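Local atomic coordinates of probable mannosyltransferase KTR4 (Saccharomyces cerevisiae, PDB entry 5A07), a protein that belongs to a family of GT-A glycosyltransferases and binds guanosine-5'-diphosphate together with a manganese(II) ion. Residues 263-266 with 267-270; 270-273 with 274-278; 281-284 with 285-288. All coordinates share one frame; numbering follows the deposited sequence.

Overall arrangement
The three contacts follow one another along the chain and trace a strand-to-helix passage and its exit. Contact 1 lies in the loop after strand 256-262, a member of the mixed sheet in this GT-A protein; contact 2 takes up the first turns of helix 272-282, sharing Glu270 with contact 1; contact 3 begins on the last turn of that helix and runs into the loop leading to helix 293-297. The centres lie about 12 Å (1 to 2), about 14 Å (2 to 3) and about 24 Å (1 to 3) apart. Each is a local arrangement, so local bonds shape the approach, first turns and exit of one helix, while neighbouring helices pack on it.

Contact 1: 263-266 with 267-270; sequences YDSP and QTIE
Thr268 folds back on Ser265 and grips its carbonyl oxygen twice. The hydroxyl bond, from Thr268 OG1 to Ser265 O at 2.7 Å, lies in the carbonyl plane, whereas the amide bond from Thr268 N to Ser265 O at 3.1 Å comes from above that plane. Thr268 OG1 can reach back in this way because chi1 of 66° sets it between the backbone N and the carbonyl carbon. One residue further on, Ile269 N repeats the i to i+3 pattern on Pro266 O at 3.0 Å, giving the short 3-10 turn that starts at Pro266. This is the compact part, with Thr268 and Ile269 both buried, and the Pro266 ring touches Asn305 and Tyr308 of helix 303-308.

Two looser places flank it. At one, Gln267 bends at chi2 and runs alongside the proline ring, its OE1 3.3 Å from Pro266 CD. The same oxygen receives only a weak bond from Ser265 OG, also 3.3 Å long. At the other, Asp264 does not reach Thr268 directly; a water donates to Asp264 OD2 and, at 2.9 Å, to Thr268 OG1. The second carboxylate oxygen, Asp264 OD1, takes the amide of Ser265 at 2.8 Å, and Thr314 OG1 binds the backbone N of Asp264.

The Asp264 side chain is about 9 Å from the bound guanosine-5'-diphosphate, near its pocket but not among the residues that line it. With Thr268 OG1 giving its proton to Ser265 O and accepting from the water, the buried hydroxyl is used in both directions, and the turn is held by two successive i to i+3 amide bonds, the first reinforced by that hydroxyl on the same oxygen.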
ATOM      1  N   TYR B 263      -3.491  10.837   0.791  1.00 17.30           N
ATOM      2  CA  TYR B 263      -2.466  11.856   0.727  1.00 18.14           C
ATOM      3  C   TYR B 263      -1.475  11.567   1.874  1.00 21.65           C
ATOM      4  O   TYR B 263      -1.860  11.080   2.930  1.00 21.00           O
ATOM      5  CB  TYR B 263      -3.043  13.240   0.874  1.00 18.16           C
ATOM      6  CG  TYR B 263      -3.774  13.696  -0.352  1.00 18.29           C
ATOM      7  CD1 TYR B 263      -5.103  13.305  -0.583  1.00 18.50           C
ATOM      8  CD2 TYR B 263      -3.148  14.439  -1.311  1.00 21.05           C
ATOM      9  CE1 TYR B 263      -5.785  13.699  -1.749  1.00 18.90           C
ATOM     10  CE2 TYR B 263      -3.814  14.816  -2.520  1.00 21.80           C
ATOM     11  CZ  TYR B 263      -5.145  14.448  -2.714  1.00 20.17           C
ATOM     12  OH  TYR B 263      -5.801  14.781  -3.899  1.00 20.70           O
ATOM     13  N   ASP B 264      -0.243  11.970   1.675  1.00 21.22           N
ATOM     14  CA  ASP B 264       0.739  11.867   2.696  1.00 26.37           C
ATOM     15  C   ASP B 264       1.077  13.246   3.286  1.00 30.30           C
ATOM     16  O   ASP B 264       0.726  14.273   2.772  1.00 27.00           O
ATOM     17  CB  ASP B 264       2.007  11.226   2.130  1.00 24.30           C
ATOM     18  CG  ASP B 264       2.742  10.308   3.171  1.00 28.90           C
ATOM     19  OD1 ASP B 264       2.607  10.504   4.370  1.00 26.49           O
ATOM     20  OD2 ASP B 264       3.465   9.414   2.787  1.00 27.80           O
ATOM     21  N   SER B 265       1.816  13.203   4.389  1.00 30.12           N
ATOM     22  CA  SER B 265       2.370  14.384   5.020  1.00 31.49           C
ATOM     23  C   SER B 265       3.562  14.859   4.211  1.00 25.47           C
ATOM     24  O   SER B 265       4.611  14.163   4.125  1.00 25.93           O
ATOM     25  CB  SER B 265       2.777  13.998   6.461  1.00 36.09           C
ATOM     26  OG  SER B 265       3.554  15.044   6.968  1.00 40.51           O
ATOM     27  N   PRO B 266       3.416  16.020   3.513  1.00 26.50           N
ATOM     28  CA  PRO B 266       4.456  16.404   2.549  1.00 26.26           C
ATOM     29  C   PRO B 266       5.858  16.619   3.207  1.00 28.90           C
ATOM     30  O   PRO B 266       6.861  16.398   2.595  1.00 23.29           O
ATOM     31  CB  PRO B 266       3.966  17.731   1.971  1.00 26.61           C
ATOM     32  CG  PRO B 266       2.567  17.889   2.428  1.00 28.94           C
ATOM     33  CD  PRO B 266       2.284  16.954   3.552  1.00 27.38           C
ATOM     34  N   GLN B 267       5.867  17.003   4.469  1.00 29.63           N
ATOM     35  CA  GLN B 267       7.138  17.320   5.166  1.00 32.71           C
ATOM     36  C   GLN B 267       7.935  16.073   5.450  1.00 31.93           C
ATOM     37  O   GLN B 267       9.119  16.174   5.793  1.00 31.31           O
ATOM     38  CB  GLN B 267       6.855  18.072   6.487  1.00 34.61           C
ATOM     39  CG  GLN B 267       6.122  19.414   6.374  1.00 38.30           C
ATOM     40  CD  GLN B 267       4.628  19.256   5.999  1.00 50.15           C
ATOM     41  OE1 GLN B 267       4.019  18.148   6.031  1.00 51.88           O
ATOM     42  NE2 GLN B 267       4.032  20.365   5.629  1.00 57.86           N
ATOM     43  N   THR B 268       7.335  14.876   5.319  1.00 29.45           N
ATOM     44  CA  THR B 268       8.120  13.647   5.447  1.00 25.91           C
ATOM     45  C   THR B 268       8.887  13.323   4.199  1.00 25.38           C
ATOM     46  O   THR B 268       9.783  12.441   4.197  1.00 26.24           O
ATOM     47  CB  THR B 268       7.242  12.433   5.811  1.00 27.42           C
ATOM     48  OG1 THR B 268       6.337  12.140   4.716  1.00 25.73           O
ATOM     49  CG2 THR B 268       6.479  12.664   7.087  1.00 27.66           C
ATOM     50  N   ILE B 269       8.495  13.928   3.072  1.00 25.08           N
ATOM     51  CA  ILE B 269       8.993  13.534   1.777  1.00 23.10           C
ATOM     52  C   ILE B 269       9.369  14.732   0.924  1.00 27.38           C
ATOM     53  O   ILE B 269       9.148  14.766  -0.306  1.00 24.51           O
ATOM     54  CB  ILE B 269       7.958  12.670   1.002  1.00 23.71           C
ATOM     55  CG1 ILE B 269       6.609  13.368   0.910  1.00 23.87           C
ATOM     56  CG2 ILE B 269       7.912  11.293   1.654  1.00 23.66           C
ATOM     57  CD1 ILE B 269       5.559  12.647   0.018  1.00 24.36           C
ATOM     58  N   GLU B 270      10.008  15.710   1.554  1.00 30.02           N
ATOM     59  CA  GLU B 270      10.373  16.954   0.851  1.00 30.51           C
ATOM     60  C   GLU B 270      11.029  16.740  -0.496  1.00 26.01           C
ATOM     61  O   GLU B 270      10.625  17.391  -1.490  1.00 28.50           O
ATOM     62  CB  GLU B 270      11.284  17.821   1.740  1.00 34.75           C
ATOM     63  CG  GLU B 270      11.648  19.126   1.059  1.00 42.21           C
ATOM     64  CD  GLU B 270      12.338  20.110   2.003  1.00 44.41           C
ATOM     65  OE1 GLU B 270      12.973  19.634   2.956  1.00 43.67           O
ATOM     66  OE2 GLU B 270      12.227  21.336   1.779  1.00 49.59           O
TER
HETATM   67  O   HOH W   1       6.149   9.346   4.181  1.00 22.44           O

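Contact 2: 270-273 with 274-278; sequences ETLW and TSTMD
Met277 lays its side chain over one face of the Trp273 indole, one turn further along the helix. Its CG stands 3.4 Å above the ring plane, offset toward the rim near Trp273 NE1. The methyl continues across to the benzo half, where Met277 CE is 3.8 Å from the centroid of the six-membered ring of Trp273 and only 21° off its normal, a CH-pi contact. The sulfur comes in more obliquely, Met277 SD lying 3.5 Å from Trp273 CZ2. Bends at chi2 and chi3 curl the thioether over the ring instead of letting it extend away.

This is a Met-aromatic pair at i and i+4, a spacing set by the alpha-helix itself: Met277 N bonds Trp273 O at 2.8 Å, nearly along the C=O axis. The preceding, overlapping turns tie Ser275 N to Thr271 O and double the hold on Leu272 O, which accepts Thr276 N and, at 2.7 Å, Thr276 OG1 from opposite faces of its carbonyl plane. Thr271 is the N-cap residue, yet its side chain makes no capping bond; Thr271 OG1 is hydrogen-bonded to Glu350 OE2. A water bridges Glu270 O and Thr274 N at the same helix start.

Further out, Tyr337 of helix 332-344 bonds the Thr276 hydroxyl and also packs on Leu272. Leu360 of helix 354-365 touches Leu272, Trp273 and Thr276. The indole meets the ring of Tyr312 at about 15° between planes and also touches Leu296 and Lys297 of helix 293-297.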
ATOM      1  N   GLU B 270      10.008  15.710   1.554  1.00 30.02           N
ATOM      2  CA  GLU B 270      10.373  16.954   0.851  1.00 30.51           C
ATOM      3  C   GLU B 270      11.029  16.740  -0.496  1.00 26.01           C
ATOM      4  O   GLU B 270      10.625  17.391  -1.490  1.00 28.50           O
ATOM      5  CB  GLU B 270      11.284  17.821   1.740  1.00 34.75           C
ATOM      6  CG  GLU B 270      11.648  19.126   1.059  1.00 42.21           C
ATOM      7  CD  GLU B 270      12.338  20.110   2.003  1.00 44.41           C
ATOM      8  OE1 GLU B 270      12.973  19.634   2.956  1.00 43.67           O
ATOM      9  OE2 GLU B 270      12.227  21.336   1.779  1.00 49.59           O
ATOM     10  N   THR B 271      12.007  15.863  -0.606  1.00 24.76           N
ATOM     11  CA  THR B 271      12.697  15.625  -1.865  1.00 27.21           C
ATOM     12  C   THR B 271      12.480  14.286  -2.529  1.00 24.58           C
ATOM     13  O   THR B 271      13.164  13.946  -3.468  1.00 26.54           O
ATOM     14  CB  THR B 271      14.247  15.826  -1.748  1.00 34.18           C
ATOM     15  OG1 THR B 271      14.841  14.816  -0.891  1.00 31.86           O
ATOM     16  CG2 THR B 271      14.565  17.257  -1.237  1.00 33.89           C
ATOM     17  N   LEU B 272      11.481  13.527  -2.141  1.00 23.51           N
ATOM     18  CA  LEU B 272      11.302  12.218  -2.761  1.00 22.16           C
ATOM     19  C   LEU B 272      10.868  12.299  -4.264  1.00 20.41           C
ATOM     20  O   LEU B 272      11.398  11.620  -5.119  1.00 21.96           O
ATOM     21  CB  LEU B 272      10.306  11.378  -1.938  1.00 23.22           C
ATOM     22  CG  LEU B 272       9.881  10.053  -2.576  1.00 22.40           C
ATOM     23  CD1 LEU B 272      11.041   9.112  -2.786  1.00 23.38           C
ATOM     24  CD2 LEU B 272       8.845   9.436  -1.605  1.00 23.67           C
ATOM     25  N   TRP B 273       9.935  13.166  -4.548  1.00 22.62           N
ATOM     26  CA  TRP B 273       9.489  13.380  -5.949  1.00 23.13           C
ATOM     27  C   TRP B 273      10.635  13.929  -6.821  1.00 24.87           C
ATOM     28  O   TRP B 273      10.885  13.446  -7.897  1.00 24.02           O
ATOM     29  CB  TRP B 273       8.318  14.406  -5.964  1.00 24.88           C
ATOM     30  CG  TRP B 273       7.831  14.711  -7.349  1.00 27.14           C
ATOM     31  CD1 TRP B 273       8.076  15.851  -8.067  1.00 26.64           C
ATOM     32  CD2 TRP B 273       7.129  13.815  -8.229  1.00 24.62           C
ATOM     33  NE1 TRP B 273       7.548  15.726  -9.331  1.00 27.47           N
ATOM     34  CE2 TRP B 273       6.928  14.501  -9.440  1.00 25.43           C
ATOM     35  CE3 TRP B 273       6.603  12.525  -8.081  1.00 24.73           C
ATOM     36  CZ2 TRP B 273       6.273  13.922 -10.529  1.00 25.43           C
ATOM     37  CZ3 TRP B 273       5.940  11.939  -9.147  1.00 23.38           C
ATOM     38  CH2 TRP B 273       5.744  12.647 -10.357  1.00 26.01           C
ATOM     39  N   THR B 274      11.311  14.968  -6.361  1.00 28.77           N
ATOM     40  CA  THR B 274      12.378  15.595  -7.214  1.00 29.19           C
ATOM     41  C   THR B 274      13.464  14.595  -7.472  1.00 28.25           C
ATOM     42  O   THR B 274      13.923  14.456  -8.593  1.00 27.70           O
ATOM     43  CB  THR B 274      12.901  16.920  -6.614  1.00 31.26           C
ATOM     44  OG1 THR B 274      13.262  16.735  -5.251  1.00 33.59           O
ATOM     45  CG2 THR B 274      11.774  17.925  -6.557  1.00 35.35           C
ATOM     46  N   SER B 275      13.821  13.791  -6.469  1.00 29.29           N
ATOM     47  CA  SER B 275      14.792  12.723  -6.716  1.00 30.45           C
ATOM     48  C   SER B 275      14.269  11.662  -7.654  1.00 31.05           C
ATOM     49  O   SER B 275      14.998  11.103  -8.476  1.00 30.94           O
ATOM     50  CB  SER B 275      15.244  12.039  -5.411  1.00 37.25           C
ATOM     51  OG  SER B 275      15.723  12.988  -4.506  1.00 39.34           O
ATOM     52  N   THR B 276      12.983  11.334  -7.511  1.00 27.67           N
ATOM     53  CA  THR B 276      12.419  10.301  -8.339  1.00 23.85           C
ATOM     54  C   THR B 276      12.342  10.792  -9.789  1.00 25.61           C
ATOM     55  O   THR B 276      12.586  10.021 -10.718  1.00 28.11           O
ATOM     56  CB  THR B 276      11.007   9.949  -7.829  1.00 24.85           C
ATOM     57  OG1 THR B 276      11.050   9.363  -6.513  1.00 24.04           O
ATOM     58  CG2 THR B 276      10.327   8.990  -8.787  1.00 22.44           C
ATOM     59  N   MET B 277      12.076  12.095  -9.992  1.00 26.32           N
ATOM     60  CA  MET B 277      12.124  12.645 -11.380  1.00 25.24           C
ATOM     61  C   MET B 277      13.547  12.598 -11.987  1.00 29.10           C
ATOM     62  O   MET B 277      13.693  12.254 -13.175  1.00 27.51           O
ATOM     63  CB  MET B 277      11.577  14.067 -11.404  1.00 28.56           C
ATOM     64  CG  MET B 277      10.070  14.102 -11.206  1.00 30.18           C
ATOM     65  SD  MET B 277       9.145  13.203 -12.431  1.00 35.25           S
ATOM     66  CE  MET B 277       8.908  11.576 -11.680  1.00 37.00           C
ATOM     67  N   ASP B 278      14.569  12.862 -11.168  1.00 29.34           N
ATOM     68  CA  ASP B 278      15.966  12.711 -11.631  1.00 31.44           C
ATOM     69  C   ASP B 278      16.181  11.277 -12.028  1.00 34.28           C
ATOM     70  O   ASP B 278      16.708  11.009 -13.087  1.00 34.91           O
ATOM     71  CB  ASP B 278      16.993  13.088 -10.548  1.00 35.31           C
ATOM     72  CG  ASP B 278      17.048  14.585 -10.261  1.00 37.01           C
ATOM     73  OD1 ASP B 278      16.630  15.369 -11.121  1.00 38.76           O
ATOM     74  OD2 ASP B 278      17.447  14.974  -9.149  1.00 38.16           O
TER
HETATM   75  O   HOH W   2      10.021  16.449  -3.855  1.00 26.92           O
HETATM   76  O   HOH W   3      16.346  13.235  -2.087  1.00 32.12           O

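Contact 3: 281-284 with 285-288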
ATOM      1  N   GLU B 281      14.381  10.671 -15.450  1.00 38.69           N
ATOM      2  CA  GLU B 281      15.140  11.304 -16.569  1.00 39.30           C
ATOM      3  C   GLU B 281      16.303  10.410 -16.976  1.00 37.85           C
ATOM      4  O   GLU B 281      16.508  10.224 -18.140  1.00 39.77           O
ATOM      5  CB  GLU B 281      15.576  12.754 -16.220  1.00 49.80           C
ATOM      6  CG  GLU B 281      14.446  13.778 -16.442  1.00 58.16           C
ATOM      7  CD  GLU B 281      14.265  14.856 -15.340  1.00 71.02           C
ATOM      8  OE1 GLU B 281      15.268  15.232 -14.645  1.00 82.80           O
ATOM      9  OE2 GLU B 281      13.092  15.325 -15.151  1.00 60.39           O
ATOM     10  N   GLU B 282      17.031   9.806 -16.033  1.00 37.06           N
ATOM     11  CA  GLU B 282      18.123   8.865 -16.368  1.00 39.58           C
ATOM     12  C   GLU B 282      17.672   7.510 -16.885  1.00 40.48           C
ATOM     13  O   GLU B 282      18.438   6.824 -17.503  1.00 38.87           O
ATOM     14  CB  GLU B 282      19.053   8.630 -15.157  1.00 45.69           C
ATOM     15  CG  GLU B 282      19.767   9.889 -14.664  1.00 55.13           C
ATOM     16  CD  GLU B 282      20.404   9.703 -13.262  1.00 65.42           C
ATOM     17  OE1 GLU B 282      20.940   8.608 -12.983  1.00 65.68           O
ATOM     18  OE2 GLU B 282      20.355  10.631 -12.418  1.00 67.66           O
ATOM     19  N   HIS B 283      16.435   7.087 -16.614  1.00 38.15           N
ATOM     20  CA  HIS B 283      15.968   5.790 -17.085  1.00 35.47           C
ATOM     21  C   HIS B 283      14.562   5.820 -17.660  1.00 38.08           C
ATOM     22  O   HIS B 283      13.664   5.121 -17.152  1.00 35.62           O
ATOM     23  CB  HIS B 283      15.939   4.793 -15.927  1.00 39.93           C
ATOM     24  CG  HIS B 283      17.246   4.630 -15.259  1.00 41.36           C
ATOM     25  ND1 HIS B 283      18.171   3.703 -15.683  1.00 43.89           N
ATOM     26  CD2 HIS B 283      17.806   5.288 -14.229  1.00 43.95           C
ATOM     27  CE1 HIS B 283      19.249   3.794 -14.940  1.00 40.24           C
ATOM     28  NE2 HIS B 283      19.052   4.745 -14.050  1.00 46.66           N
ATOM     29  N   PRO B 284      14.361   6.555 -18.753  1.00 38.81           N
ATOM     30  CA  PRO B 284      13.029   6.673 -19.364  1.00 34.35           C
ATOM     31  C   PRO B 284      12.403   5.397 -19.803  1.00 31.02           C
ATOM     32  O   PRO B 284      11.152   5.302 -19.844  1.00 28.11           O
ATOM     33  CB  PRO B 284      13.249   7.551 -20.611  1.00 34.80           C
ATOM     34  CG  PRO B 284      14.707   7.673 -20.782  1.00 35.45           C
ATOM     35  CD  PRO B 284      15.407   7.277 -19.503  1.00 36.74           C
ATOM     36  N   ASN B 285      13.233   4.427 -20.175  1.00 28.08           N
ATOM     37  CA  ASN B 285      12.762   3.131 -20.608  1.00 30.80           C
ATOM     38  C   ASN B 285      11.996   2.359 -19.468  1.00 28.29           C
ATOM     39  O   ASN B 285      11.292   1.446 -19.754  1.00 29.95           O
ATOM     40  CB  ASN B 285      13.941   2.275 -21.042  1.00 37.39           C
ATOM     41  CG  ASN B 285      15.121   2.330 -20.020  1.00 50.90           C
ATOM     42  OD1 ASN B 285      15.679   3.421 -19.695  1.00 60.05           O
ATOM     43  ND2 ASN B 285      15.505   1.158 -19.497  1.00 56.75           N
ATOM     44  N   TYR B 286      12.172   2.746 -18.219  1.00 28.97           N
ATOM     45  CA  TYR B 286      11.456   2.078 -17.093  1.00 30.22           C
ATOM     46  C   TYR B 286      10.016   2.567 -16.991  1.00 31.45           C
ATOM     47  O   TYR B 286       9.188   1.875 -16.428  1.00 30.66           O
ATOM     48  CB  TYR B 286      12.185   2.336 -15.765  1.00 27.27           C
ATOM     49  CG  TYR B 286      13.531   1.667 -15.640  1.00 27.33           C
ATOM     50  CD1 TYR B 286      13.893   0.604 -16.421  1.00 28.51           C
ATOM     51  CD2 TYR B 286      14.416   2.098 -14.689  1.00 31.48           C
ATOM     52  CE1 TYR B 286      15.152  -0.025 -16.246  1.00 32.09           C
ATOM     53  CE2 TYR B 286      15.634   1.490 -14.514  1.00 29.92           C
ATOM     54  CZ  TYR B 286      15.964   0.420 -15.285  1.00 30.66           C
ATOM     55  OH  TYR B 286      17.186  -0.118 -15.108  1.00 32.80           O
ATOM     56  N   LEU B 287       9.733   3.758 -17.523  1.00 29.36           N
ATOM     57  CA  LEU B 287       8.364   4.275 -17.572  1.00 28.81           C
ATOM     58  C   LEU B 287       7.385   3.342 -18.306  1.00 26.96           C
ATOM     59  O   LEU B 287       7.705   2.832 -19.350  1.00 26.92           O
ATOM     60  CB  LEU B 287       8.313   5.686 -18.187  1.00 29.01           C
ATOM     61  CG  LEU B 287       8.967   6.781 -17.366  1.00 28.54           C
ATOM     62  CD1 LEU B 287       9.084   8.041 -18.206  1.00 31.47           C
ATOM     63  CD2 LEU B 287       8.132   7.091 -16.136  1.00 29.55           C
ATOM     64  N   ASN B 288       6.198   3.070 -17.736  1.00 24.15           N
ATOM     65  CA  ASN B 288       5.112   2.381 -18.440  1.00 22.63           C
ATOM     66  C   ASN B 288       4.201   3.382 -19.061  1.00 24.68           C
ATOM     67  O   ASN B 288       3.842   4.382 -18.413  1.00 25.94           O
ATOM     68  CB  ASN B 288       4.298   1.475 -17.499  1.00 25.36           C
ATOM     69  CG  ASN B 288       3.333   0.603 -18.237  1.00 26.25           C
ATOM     70  OD1 ASN B 288       2.273   1.020 -18.647  1.00 26.08           O
ATOM     71  ND2 ASN B 288       3.716  -0.604 -18.442  1.00 27.10           N
TER
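His283 and Tyr286 lie side by side and point the same way, their rings nearly parallel, with planes at 4°. They are slid so far apart, with 4.9 Å between centroids, that the faces barely overlap. The touching is therefore done by one flank of the phenol: Tyr286 CD2 is 3.3 Å from His283 CB, and Tyr286 CE2 is 3.6 Å from His283 ND1. Both CG atoms stand beside their own backbone N; the planes align through this, the turn of the backbone and unlike chi2 values (-89° for His283, -20° for Tyr286).

The backbone holds that spacing. His283 is the first residue to leave helical geometry after helix 272-282, and a 3-10 turn follows, in which Tyr286 N bonds His283 O at 3.0 Å and Leu287 N bonds Pro284 O at 3.1 Å. Asn285 curls back over the turn, Asn285 OD1 lying 3.3 Å from His283 C.

Beyond the pair, His283 also meets the ring of Phe279, and Tyr286 packs on Pro333 and Lys336, while Pro284 and Leu287 both rest on Leu46 of helix 43-53. With so little overlap, van der Waals contact of His283 CB with the Tyr286 CD2 side probably holds the pair more than face-to-face stacking, and the two amide bonds and the proline probably set the turn.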